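Local coordinates for protein GCN5-related N-acetyltransferase (Anabaena variabilis, PDB 2OZG) that belongs to the GCN5-related N-acetyltransferase family, binds coenzyme A and probably transfers acetyl groups to amines, perhaps those of aminoglycosides, at residues I147-L156 and P240-N251; G226-W234 and H252-S263. All coordinates share one frame; numbering follows the deposited sequence. Where two conformers were deposited one is given.

Contact 1. Residues I147-L156 and P240-N251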
loop_
_atom_site.group_PDB
_atom_site.type_symbol
_atom_site.label_atom_id
_atom_site.label_comp_id
_atom_site.label_asym_id
_atom_site.label_seq_id
_atom_site.Cartn_x
_atom_site.Cartn_y
_atom_site.Cartn_z
ATOM N N ILE A 147 13.973 19.638 7.318
ATOM C CA ILE A 147 13.885 21.111 7.569
ATOM C C ILE A 147 15.227 21.754 7.720
ATOM O O ILE A 147 15.517 22.776 7.079
ATOM C CB ILE A 147 13.009 21.421 8.763
ATOM C CG1 ILE A 147 11.580 20.968 8.426
ATOM C CG2 ILE A 147 13.026 22.930 9.036
ATOM C CD1 ILE A 147 10.625 20.908 9.629
ATOM N N GLN A 148 16.050 21.155 8.572
ATOM C CA GLN A 148 17.424 21.565 8.717
ATOM C C GLN A 148 17.621 23.085 8.790
ATOM O O GLN A 148 18.360 23.670 8.005
ATOM C CB GLN A 148 18.251 20.958 7.569
ATOM C CG GLN A 148 18.207 19.413 7.498
ATOM C CD GLN A 148 18.660 18.858 6.136
ATOM O OE1 GLN A 148 19.150 19.607 5.278
ATOM N NE2 GLN A 148 18.506 17.537 5.942
ATOM N N ILE A 149 16.899 23.713 9.709
ATOM C CA ILE A 149 17.074 25.122 10.029
ATOM C C ILE A 149 17.324 25.166 11.525
ATOM O O ILE A 149 16.583 24.539 12.291
ATOM C CB ILE A 149 15.854 26.007 9.657
ATOM C CG1 ILE A 149 15.757 26.119 8.130
ATOM C CG2 ILE A 149 15.985 27.435 10.312
ATOM C CD1 ILE A 149 14.493 26.667 7.611
ATOM N N GLN A 150 18.424 25.819 11.907
ATOM C CA GLN A 150 18.734 26.093 13.304
ATOM C C GLN A 150 19.118 27.581 13.369
ATOM O O GLN A 150 20.287 27.929 13.417
ATOM C CB GLN A 150 19.838 25.190 13.860
ATOM C CG GLN A 150 20.190 25.498 15.361
ATOM C CD GLN A 150 19.040 25.264 16.384
ATOM O OE1 GLN A 150 18.333 24.249 16.343
ATOM N NE2 GLN A 150 18.901 26.189 17.331
ATOM N N HIS A 151 18.109 28.446 13.345
ATOM C CA HIS A 151 18.302 29.900 13.348
ATOM C C HIS A 151 17.294 30.442 14.353
ATOM O O HIS A 151 16.303 31.103 13.984
ATOM C CB HIS A 151 18.036 30.468 11.944
ATOM C CG HIS A 151 18.616 31.832 11.713
ATOM N ND1 HIS A 151 18.270 32.935 12.469
ATOM C CD2 HIS A 151 19.489 32.276 10.780
ATOM C CE1 HIS A 151 18.928 33.994 12.030
ATOM N NE2 HIS A 151 19.672 33.622 11.002
ATOM N N ALA A 152 17.555 30.136 15.625
ATOM C CA ALA A 152 16.653 30.488 16.727
ATOM C C ALA A 152 16.804 31.946 17.150
ATOM O O ALA A 152 17.317 32.241 18.215
ATOM C CB ALA A 152 16.906 29.573 17.918
ATOM N N SER A 153 16.337 32.838 16.298
ATOM C CA SER A 153 16.381 34.258 16.543
ATOM C C SER A 153 15.607 34.643 17.813
ATOM O O SER A 153 16.045 35.474 18.591
ATOM C CB SER A 153 15.690 34.949 15.353
ATOM O OG SER A 153 16.186 34.490 14.115
ATOM N N LEU A 154 14.429 34.038 17.976
ATOM C CA LEU A 154 13.474 34.345 19.045
ATOM C C LEU A 154 13.172 33.088 19.828
ATOM O O LEU A 154 13.209 31.982 19.272
ATOM C CB LEU A 154 12.147 34.858 18.451
ATOM C CG LEU A 154 12.279 36.061 17.528
ATOM C CD1 LEU A 154 10.948 36.455 17.001
ATOM C CD2 LEU A 154 12.932 37.229 18.240
ATOM N N PRO A 155 12.956 33.241 21.146
ATOM C CA PRO A 155 12.594 32.113 21.939
ATOM C C PRO A 155 11.140 31.752 21.801
ATOM O O PRO A 155 10.328 32.569 21.403
ATOM C CB PRO A 155 12.821 32.598 23.374
ATOM C CG PRO A 155 12.727 33.995 23.340
ATOM C CD PRO A 155 13.187 34.430 21.972
ATOM N N LEU A 156 10.842 30.528 22.182
ATOM C CA LEU A 156 9.491 30.034 22.248
ATOM C C LEU A 156 9.185 29.750 23.698
ATOM O O LEU A 156 10.069 29.356 24.445
ATOM C CB LEU A 156 9.293 28.778 21.401
ATOM C CG LEU A 156 9.035 29.172 19.954
ATOM C CD1 LEU A 156 10.316 29.195 19.223
ATOM C CD2 LEU A 156 8.052 28.245 19.335
ATOM N N PRO A 240 12.202 36.958 11.774
ATOM C CA PRO A 240 12.696 36.254 12.973
ATOM C C PRO A 240 11.654 35.246 13.533
ATOM O O PRO A 240 12.030 34.222 14.057
ATOM C CB PRO A 240 12.944 37.380 13.936
ATOM C CG PRO A 240 13.270 38.548 13.040
ATOM C CD PRO A 240 12.341 38.409 11.915
ATOM N N ALA A 241 10.359 35.548 13.409
ATOM C CA ALA A 241 9.331 34.595 13.860
ATOM C C ALA A 241 9.313 33.404 12.931
ATOM O O ALA A 241 9.167 32.290 13.400
ATOM C CB ALA A 241 7.961 35.235 13.959
ATOM N N VAL A 242 9.487 33.634 11.624
ATOM C CA VAL A 242 9.519 32.532 10.660
ATOM C C VAL A 242 10.709 31.610 10.897
ATOM O O VAL A 242 10.524 30.402 10.969
ATOM C CB VAL A 242 9.461 32.957 9.164
ATOM C CG1 VAL A 242 9.459 31.717 8.270
ATOM C CG2 VAL A 242 8.229 33.792 8.855
ATOM N N GLN A 243 11.911 32.161 11.066
ATOM C CA GLN A 243 13.110 31.329 11.342
ATOM C C GLN A 243 12.959 30.524 12.627
ATOM O O GLN A 243 13.379 29.356 12.735
ATOM C CB GLN A 243 14.366 32.186 11.453
ATOM C CG GLN A 243 14.766 32.912 10.184
ATOM C CD GLN A 243 15.103 31.995 8.953
ATOM O OE1 GLN A 243 15.320 30.788 9.090
ATOM N NE2 GLN A 243 15.177 32.608 7.752
ATOM N N SER A 244 12.350 31.163 13.604
ATOM C CA SER A 244 12.121 30.577 14.921
ATOM C C SER A 244 11.106 29.442 14.857
ATOM O O SER A 244 11.259 28.410 15.474
ATOM C CB SER A 244 11.741 31.694 15.899
ATOM O OG SER A 244 12.866 32.580 16.154
ATOM N N PHE A 245 10.091 29.620 14.023
ATOM C CA PHE A 245 9.092 28.609 13.768
ATOM C C PHE A 245 9.723 27.337 13.211
ATOM O O PHE A 245 9.565 26.251 13.761
ATOM C CB PHE A 245 8.137 29.243 12.756
ATOM C CG PHE A 245 7.075 28.343 12.195
ATOM C CD1 PHE A 245 5.833 28.233 12.812
ATOM C CD2 PHE A 245 7.253 27.719 10.944
ATOM C CE1 PHE A 245 4.794 27.434 12.213
ATOM C CE2 PHE A 245 6.268 26.915 10.389
ATOM C CZ PHE A 245 5.015 26.802 11.020
ATOM N N TRP A 246 10.457 27.490 12.121
ATOM C CA TRP A 246 11.098 26.372 11.484
ATOM C C TRP A 246 12.115 25.744 12.377
ATOM O O TRP A 246 12.222 24.549 12.361
ATOM C CB TRP A 246 11.782 26.744 10.170
ATOM C CG TRP A 246 10.843 26.890 8.991
ATOM C CD1 TRP A 246 10.700 27.985 8.201
ATOM C CD2 TRP A 246 9.923 25.906 8.484
ATOM N NE1 TRP A 246 9.730 27.764 7.218
ATOM C CE2 TRP A 246 9.235 26.495 7.391
ATOM C CE3 TRP A 246 9.575 24.610 8.875
ATOM C CZ2 TRP A 246 8.268 25.819 6.680
ATOM C CZ3 TRP A 246 8.589 23.919 8.133
ATOM C CH2 TRP A 246 7.949 24.523 7.083
ATOM N N THR A 247 12.939 26.531 13.071
ATOM C CA THR A 247 13.919 25.974 14.013
ATOM C C THR A 247 13.239 25.103 15.068
ATOM O O THR A 247 13.670 23.985 15.355
ATOM C CB THR A 247 14.731 27.072 14.727
ATOM O OG1 THR A 247 15.450 27.836 13.764
ATOM C CG2 THR A 247 15.731 26.478 15.689
ATOM N N PHE A 248 12.137 25.600 15.621
ATOM C CA PHE A 248 11.437 24.871 16.668
ATOM C C PHE A 248 10.945 23.493 16.127
ATOM O O PHE A 248 11.176 22.426 16.697
ATOM C CB PHE A 248 10.328 25.780 17.145
ATOM C CG PHE A 248 9.400 25.175 18.194
ATOM C CD1 PHE A 248 9.785 25.096 19.502
ATOM C CD2 PHE A 248 8.143 24.727 17.838
ATOM C CE1 PHE A 248 8.932 24.552 20.479
ATOM C CE2 PHE A 248 7.286 24.156 18.805
ATOM C CZ PHE A 248 7.689 24.090 20.124
ATOM N N ILE A 249 10.314 23.531 14.978
ATOM C CA ILE A 249 9.817 22.354 14.325
ATOM C C ILE A 249 10.947 21.402 13.944
ATOM O O ILE A 249 10.814 20.212 14.164
ATOM C CB ILE A 249 9.018 22.747 13.106
ATOM C CG1 ILE A 249 7.794 23.543 13.546
ATOM C CG2 ILE A 249 8.573 21.547 12.346
ATOM C CD1 ILE A 249 7.097 24.216 12.362
ATOM N N ALA A 250 12.042 21.924 13.379
ATOM C CA ALA A 250 13.219 21.089 13.001
ATOM C C ALA A 250 13.730 20.399 14.238
ATOM O O ALA A 250 14.230 19.282 14.177
ATOM C CB ALA A 250 14.338 21.937 12.429
ATOM N N ASN A 251 13.557 21.045 15.400
ATOM C CA ASN A 251 14.025 20.449 16.633
ATOM C C ASN A 251 13.169 19.307 17.185
ATOM O O ASN A 251 13.472 18.763 18.210
ATOM C CB ASN A 251 14.382 21.535 17.681
ATOM C CG ASN A 251 15.729 22.153 17.416
ATOM O OD1 ASN A 251 16.615 21.502 16.873
ATOM N ND2 ASN A 251 15.893 23.397 17.783
HETATM O O HOH W 1 13.507 29.032 17.884
#

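Contact 2. Residues G226-W234 and H252-S263. With COA (coenzyme A), chain C.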
loop_
_atom_site.group_PDB
_atom_site.type_symbol
_atom_site.label_atom_id
_atom_site.label_comp_id
_atom_site.label_asym_id
_atom_site.label_seq_id
_atom_site.Cartn_x
_atom_site.Cartn_y
_atom_site.Cartn_z
ATOM N N GLY A 226 3.524 6.220 11.591
ATOM C CA GLY A 226 4.592 6.824 12.403
ATOM C C GLY A 226 4.079 7.992 13.235
ATOM O O GLY A 226 2.923 8.024 13.633
ATOM N N SER A 227 4.936 8.956 13.518
ATOM C CA SER A 227 4.529 10.052 14.365
ATOM C C SER A 227 4.301 11.334 13.581
ATOM O O SER A 227 4.942 11.641 12.590
ATOM C CB SER A 227 5.507 10.277 15.500
ATOM O OG SER A 227 6.753 10.636 14.978
ATOM N N ILE A 228 3.353 12.096 14.056
ATOM C CA ILE A 228 2.978 13.312 13.345
ATOM C C ILE A 228 2.641 14.434 14.306
ATOM O O ILE A 228 2.049 14.223 15.364
ATOM C CB ILE A 228 1.783 13.006 12.440
ATOM C CG1 ILE A 228 1.402 14.180 11.601
ATOM C CG2 ILE A 228 0.541 12.582 13.278
ATOM C CD1 ILE A 228 0.604 13.743 10.328
ATOM N N LEU A 229 3.075 15.622 13.929
ATOM C CA LEU A 229 2.791 16.797 14.676
ATOM C C LEU A 229 1.911 17.601 13.769
ATOM O O LEU A 229 2.306 17.957 12.643
ATOM C CB LEU A 229 4.086 17.512 15.024
ATOM C CG LEU A 229 3.963 18.776 15.882
ATOM C CD1 LEU A 229 5.255 18.998 16.700
ATOM C CD2 LEU A 229 3.591 20.010 15.125
ATOM N N ARG A 230 0.702 17.876 14.219
ATOM C CA ARG A 230 -0.266 18.599 13.352
ATOM C C ARG A 230 -0.431 20.023 13.860
ATOM O O ARG A 230 -0.993 20.231 14.943
ATOM C CB ARG A 230 -1.610 17.881 13.361
ATOM C CG ARG A 230 -1.559 16.378 13.040
ATOM C CD ARG A 230 -2.980 15.776 13.035
ATOM N NE ARG A 230 -2.978 14.323 12.858
ATOM C CZ ARG A 230 -3.021 13.717 11.669
ATOM N NH1 ARG A 230 -2.978 14.409 10.557
ATOM N NH2 ARG A 230 -3.025 12.394 11.589
ATOM N N ILE A 231 0.074 21.007 13.103
ATOM C CA ILE A 231 -0.057 22.390 13.462
ATOM C C ILE A 231 -1.456 22.860 13.039
ATOM O O ILE A 231 -1.766 22.907 11.858
ATOM C CB ILE A 231 1.035 23.250 12.807
ATOM C CG1 ILE A 231 2.436 22.840 13.306
ATOM C CG2 ILE A 231 0.804 24.713 13.105
ATOM C CD1 ILE A 231 3.609 23.479 12.554
ATOM N N ARG A 232 -2.297 23.247 13.996
ATOM C CA ARG A 232 -3.663 23.685 13.642
ATOM C C ARG A 232 -3.796 25.171 13.466
ATOM O O ARG A 232 -4.714 25.607 12.794
ATOM C CB ARG A 232 -4.702 23.190 14.623
ATOM C CG ARG A 232 -4.371 23.432 16.053
ATOM C CD ARG A 232 -5.441 22.898 17.040
ATOM N NE ARG A 232 -5.630 21.454 16.991
ATOM C CZ ARG A 232 -6.579 20.816 17.689
ATOM N NH1 ARG A 232 -7.418 21.489 18.471
ATOM N NH2 ARG A 232 -6.702 19.526 17.613
ATOM N N ASP A 233 -2.890 25.965 14.031
ATOM C CA ASP A 233 -2.945 27.401 13.817
ATOM C C ASP A 233 -1.544 27.918 14.093
ATOM O O ASP A 233 -0.819 27.351 14.883
ATOM C CB ASP A 233 -3.966 28.048 14.773
ATOM C CG ASP A 233 -4.283 29.485 14.434
ATOM O OD1 ASP A 233 -4.063 29.897 13.257
ATOM O OD2 ASP A 233 -4.817 30.185 15.353
ATOM N N TRP A 234 -1.145 28.950 13.369
ATOM C CA TRP A 234 0.151 29.548 13.585
ATOM C C TRP A 234 0.046 30.991 13.128
ATOM O O TRP A 234 -0.796 31.311 12.271
ATOM C CB TRP A 234 1.265 28.806 12.814
ATOM C CG TRP A 234 0.973 28.708 11.284
ATOM C CD1 TRP A 234 0.330 27.707 10.671
ATOM C CD2 TRP A 234 1.304 29.657 10.258
ATOM N NE1 TRP A 234 0.244 27.950 9.351
ATOM C CE2 TRP A 234 0.805 29.164 9.075
ATOM C CE3 TRP A 234 1.913 30.905 10.253
ATOM C CZ2 TRP A 234 0.929 29.841 7.881
ATOM C CZ3 TRP A 234 2.023 31.580 9.106
ATOM C CH2 TRP A 234 1.518 31.068 7.910
ATOM N N HIS A 252 12.112 18.945 16.481
ATOM C CA HIS A 252 11.284 17.786 16.839
ATOM C C HIS A 252 11.664 16.517 16.037
ATOM O O HIS A 252 11.049 15.463 16.223
ATOM C CB HIS A 252 9.806 18.057 16.553
ATOM C CG HIS A 252 9.132 18.914 17.577
ATOM N ND1 HIS A 252 9.303 20.273 17.629
ATOM C CD2 HIS A 252 8.291 18.599 18.589
ATOM C CE1 HIS A 252 8.584 20.763 18.628
ATOM N NE2 HIS A 252 7.956 19.769 19.223
ATOM N N ARG A 253 12.727 16.602 15.270
ATOM C CA ARG A 253 13.105 15.558 14.336
ATOM C C ARG A 253 13.424 14.226 14.957
ATOM O O ARG A 253 13.238 13.202 14.332
ATOM C CB ARG A 253 14.255 15.999 13.472
ATOM C CG ARG A 253 15.583 16.070 14.132
ATOM C CD ARG A 253 16.572 16.777 13.219
ATOM N NE ARG A 253 17.852 17.019 13.905
ATOM C CZ ARG A 253 18.165 18.093 14.643
ATOM N NH1 ARG A 253 17.317 19.115 14.830
ATOM N NH2 ARG A 253 19.368 18.157 15.202
ATOM N N SER A 254 13.891 14.206 16.190
ATOM C CA SER A 254 14.165 12.900 16.757
ATOM C C SER A 254 12.911 12.208 17.272
ATOM O O SER A 254 12.983 10.998 17.470
ATOM C CB SER A 254 15.158 12.989 17.877
ATOM O OG SER A 254 14.578 13.713 18.967
ATOM N N GLN A 255 11.853 13.015 17.560
ATOM C CA GLN A 255 10.568 12.552 18.136
ATOM C C GLN A 255 9.389 12.445 17.161
ATOM O O GLN A 255 8.423 11.737 17.432
ATOM C CB GLN A 255 10.098 13.395 19.395
ATOM C CG GLN A 255 9.919 14.966 19.345
ATOM C CD GLN A 255 8.735 15.535 20.254
ATOM O OE1 GLN A 255 7.583 15.030 20.220
ATOM N NE2 GLN A 255 9.015 16.619 21.015
ATOM N N ILE A 256 9.476 13.174 16.058
ATOM C CA ILE A 256 8.371 13.346 15.106
ATOM C C ILE A 256 8.841 13.072 13.677
ATOM O O ILE A 256 9.687 13.742 13.199
ATOM C CB ILE A 256 7.885 14.781 15.175
ATOM C CG1 ILE A 256 7.318 15.120 16.569
ATOM C CG2 ILE A 256 6.844 15.101 14.087
ATOM C CD1 ILE A 256 6.126 14.225 16.947
ATOM N N ASP A 257 8.192 12.154 12.977
ATOM C CA ASP A 257 8.531 11.849 11.576
ATOM C C ASP A 257 8.045 12.899 10.552
ATOM O O ASP A 257 8.765 13.259 9.637
ATOM C CB ASP A 257 7.874 10.524 11.177
ATOM C CG ASP A 257 8.342 9.355 12.044
ATOM O OD1 ASP A 257 9.549 9.301 12.320
ATOM O OD2 ASP A 257 7.489 8.535 12.459
ATOM N N LYS A 258 6.829 13.389 10.731
ATOM C CA LYS A 258 6.201 14.303 9.770
ATOM C C LYS A 258 5.480 15.438 10.461
ATOM O O LYS A 258 4.882 15.226 11.529
ATOM C CB LYS A 258 5.188 13.441 8.999
ATOM C CG LYS A 258 4.438 14.062 7.936
ATOM C CD LYS A 258 3.605 13.017 7.145
ATOM C CE LYS A 258 4.471 12.189 6.189
ATOM N NZ LYS A 258 3.626 11.417 5.218
ATOM N N VAL A 259 5.517 16.624 9.850
ATOM C CA VAL A 259 4.801 17.775 10.351
ATOM C C VAL A 259 3.841 18.255 9.267
ATOM O O VAL A 259 4.191 18.276 8.050
ATOM C CB VAL A 259 5.722 18.970 10.684
ATOM C CG1 VAL A 259 4.882 20.185 11.097
ATOM C CG2 VAL A 259 6.716 18.624 11.776
ATOM N N THR A 260 2.625 18.616 9.691
ATOM C CA THR A 260 1.664 19.253 8.794
ATOM C C THR A 260 1.250 20.623 9.312
ATOM O O THR A 260 1.257 20.893 10.523
ATOM C CB THR A 260 0.347 18.432 8.648
ATOM O OG1 THR A 260 -0.355 18.432 9.906
ATOM C CG2 THR A 260 0.616 17.023 8.244
ATOM N N TRP A 261 0.957 21.506 8.374
ATOM C CA TRP A 261 0.417 22.823 8.696
ATOM C C TRP A 261 -0.493 23.286 7.573
ATOM O O TRP A 261 -0.348 22.850 6.398
ATOM C CB TRP A 261 1.536 23.844 8.942
ATOM C CG TRP A 261 2.256 24.338 7.744
ATOM C CD1 TRP A 261 2.136 25.579 7.213
ATOM C CD2 TRP A 261 3.254 23.657 6.919
ATOM N NE1 TRP A 261 2.961 25.709 6.121
ATOM C CE2 TRP A 261 3.620 24.545 5.899
ATOM C CE3 TRP A 261 3.826 22.376 6.927
ATOM C CZ2 TRP A 261 4.600 24.225 4.934
ATOM C CZ3 TRP A 261 4.743 22.053 5.966
ATOM C CH2 TRP A 261 5.120 22.957 4.993
ATOM N N LYS A 262 -1.324 24.266 7.877
ATOM C CA LYS A 262 -2.221 24.855 6.862
ATOM C C LYS A 262 -1.661 26.207 6.427
ATOM O O LYS A 262 -1.207 26.981 7.230
ATOM C CB LYS A 262 -3.643 24.995 7.392
ATOM C CG LYS A 262 -4.228 23.613 7.683
ATOM C CD LYS A 262 -5.684 23.678 8.173
ATOM C CE LYS A 262 -6.629 24.115 7.085
ATOM N NZ LYS A 262 -7.991 24.106 7.689
ATOM N N SER A 263 -1.654 26.419 5.127
ATOM C CA SER A 263 -1.188 27.594 4.549
ATOM C C SER A 263 -1.965 27.861 3.236
ATOM O O SER A 263 -3.068 27.348 2.960
ATOM C CB SER A 263 0.305 27.451 4.306
ATOM O OG SER A 263 0.866 28.690 4.062
HETATM N N1A COA C . 19.338 14.313 15.852
HETATM C C2A COA C . 20.682 14.259 15.796
HETATM N N3A COA C . 21.463 14.887 16.699
HETATM C C4A COA C . 20.885 15.605 17.692
HETATM C C5A COA C . 19.500 15.699 17.784
HETATM C C6A COA C . 18.722 15.023 16.822
HETATM N N6A COA C . 17.371 15.038 16.814
HETATM N N7A COA C . 19.247 16.482 18.860
HETATM C C8A COA C . 20.431 16.856 19.408
HETATM N N9A COA C . 21.423 16.309 18.685
HETATM C C1B COA C . 22.902 16.411 18.870
HETATM C C2B COA C . 23.451 17.736 18.347
HETATM O O2B COA C . 23.741 17.697 16.930
HETATM C C3B COA C . 24.657 17.970 19.247
HETATM O O3B COA C . 25.894 17.577 18.635
HETATM P P3B COA C . 26.866 18.694 17.952
HETATM O O7A COA C . 27.545 19.356 19.140
HETATM O O8A COA C . 27.742 17.868 17.017
HETATM O O9A COA C . 25.944 19.668 17.227
HETATM C C4B COA C . 24.400 17.168 20.520
HETATM O O4B COA C . 23.286 16.308 20.252
HETATM C C5B COA C . 24.103 18.065 21.723
HETATM O O5B COA C . 22.871 18.764 21.486
HETATM P P1A COA C . 21.911 19.334 22.674
HETATM O O1A COA C . 22.515 19.001 24.018
HETATM O O2A COA C . 21.607 20.796 22.348
HETATM O O3A COA C . 20.540 18.484 22.411
HETATM P P2A COA C . 19.025 19.036 22.712
HETATM O O4A COA C . 19.096 19.772 24.053
HETATM O O5A COA C . 18.566 19.822 21.486
HETATM O O6A COA C . 18.167 17.617 22.851
HETATM C CBP COA C . 16.339 15.882 22.339
HETATM C CCP COA C . 16.837 17.344 22.314
HETATM C CDP COA C . 16.967 15.248 23.578
HETATM C CEP COA C . 17.009 15.199 21.150
HETATM C CAP COA C . 14.743 15.870 22.378
HETATM O OAP COA C . 14.203 15.598 23.715
HETATM C C9P COA C . 13.865 15.045 21.395
HETATM O O9P COA C . 13.581 15.476 20.152
HETATM N N8P COA C . 13.227 13.902 21.719
HETATM C C7P COA C . 13.165 13.017 22.884
HETATM C C6P COA C . 13.615 11.701 22.270
HETATM C C5P COA C . 15.072 11.420 22.605
HETATM O O5P COA C . 15.938 12.279 22.450
HETATM N N4P COA C . 15.371 10.189 23.048
HETATM C C3P COA C . 16.698 9.693 23.402
HETATM C C2P COA C . 16.471 8.307 23.963
HETATM S S1P COA C . 15.630 8.391 25.598
HETATM O O HOH W 2 -2.869 17.297 9.686
HETATM O O HOH W 3 -2.103 25.072 10.505
HETATM O O HOH W 4 -1.916 20.609 9.978
#

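Contact 1. Residues I147-L156 and P240-N251
Ile-147, Ile-149, Leu-154 and Leu-156 press into the side of helix 239-250, over which 147-156 is draped as an irregular connection between strands 132-143 and 156-158; the helix belongs to the beta-alpha-beta unit of the second GNAT domain. Ile-147 splits its branches: CG2 settles beside Ala-250 CB, while CD1 lies tightly against Ile-249 CG2 at 3.5 Å, with the six-membered ring of Trp-246 alongside. The next bump, Ile-149 CD1, fills the hollow at Trp-246 CB (3.7 Å), and its other branch, CG2, rests between Thr-247 OG1 and Gln-243 OE1. The small Ala-250 lets the backbone come close, its CB 3.4 Å from Ile-149 O. At the other end Leu-154 CD1 rests against Pro-240 CB and the Pro-240 to Ala-241 peptide, and Leu-156 CD2 lies over one face of Phe-248 in a CH-pi contact, 3.6 Å from the ring centroid. Tyr-204 and Ile-206 of strand 202-206 back Leu-156. Between these apolar ends two helix hydroxyls grip the passing backbone. Both stand beside their own backbone N (chi1 -68° in Ser-244, -61° in Thr-247), which lets each donate to the carbonyl four residues earlier and still accept from the loop. Thr-247 OG1 receives His-151 N at 2.8 Å. Past the inverse gamma turn centred on Ala-152, Leu-154 N reaches Ser-244 OG, also at 2.8 Å. Near the helix C-terminus, Asn-251 ND2 meets a lone pair of Gln-150 OE1 at 3.0 Å, the two amides nearly coplanar.

Contact 2. Residues G226-W234 and H252-S263
Trp-234 and Trp-261 pair as an offset edge-to-face stack, planes at 66°, with the edge of Trp-261 turned to the face of Trp-234. In the plane of the Trp-234 ring, NE1 donates to Lys-262 O at 2.7 Å, nearly along the C=O axis. Farther back along the strands, Leu-229 CD1 lies over one face of His-252, 3.8 Å from the ring centroid, and Ile-228 CD1 lies off-centre over a face of the Arg-230 guanidinium, which is salt-bridged to Glu-221 of strand 211-222 and has at its edge a water shared with Thr-260 OG1. Between these groups strands 227-234 and 258-263 run parallel, Leu-229 N bonding to Lys-258 O and Ile-231 N to Thr-260 O. At the start of the pairing Ser-227 OG, held between its backbone N and carbonyl carbon (chi1 63°), receives Asp-257 N at 2.9 Å and donates to Gln-255 O. Asp-257 OD2 answers by taking Ser-227 N at 2.8 Å. In the preceding loop the Arg-253 guanidinium lays a face against the adenine amino group of a coenzyme A hydrogen-bonded by backbone N atoms of the second subunit. The paired strands lie between 211-222, which flanks 227-236, and 132-143, which flanks 258-263; helix 239-250 connects them.

Both contacts hold the same beta-alpha-beta unit: contact 2 is the parallel strand pair, and contact 1 packs a loop on its connecting helix. Contact 2 is mostly buried and built on regular backbone bonds. Contact 1 is only partly buried, and there helix hydroxyls hold irregular backbone between apolar contacts. The two meet directly through the helix: Ile-249 CG2 lies 3.5 Å from Val-259 CG2, its CD1 packs on Ile-231 CD1, Phe-245 reaches Trp-234, and Trp-246 meets Trp-261. The inner side of helix 239-250 thus belongs to the strands, while 147-156 covers another. Asn-251 and Arg-253 bring both contacts to coenzyme A, and both touch the second subunit.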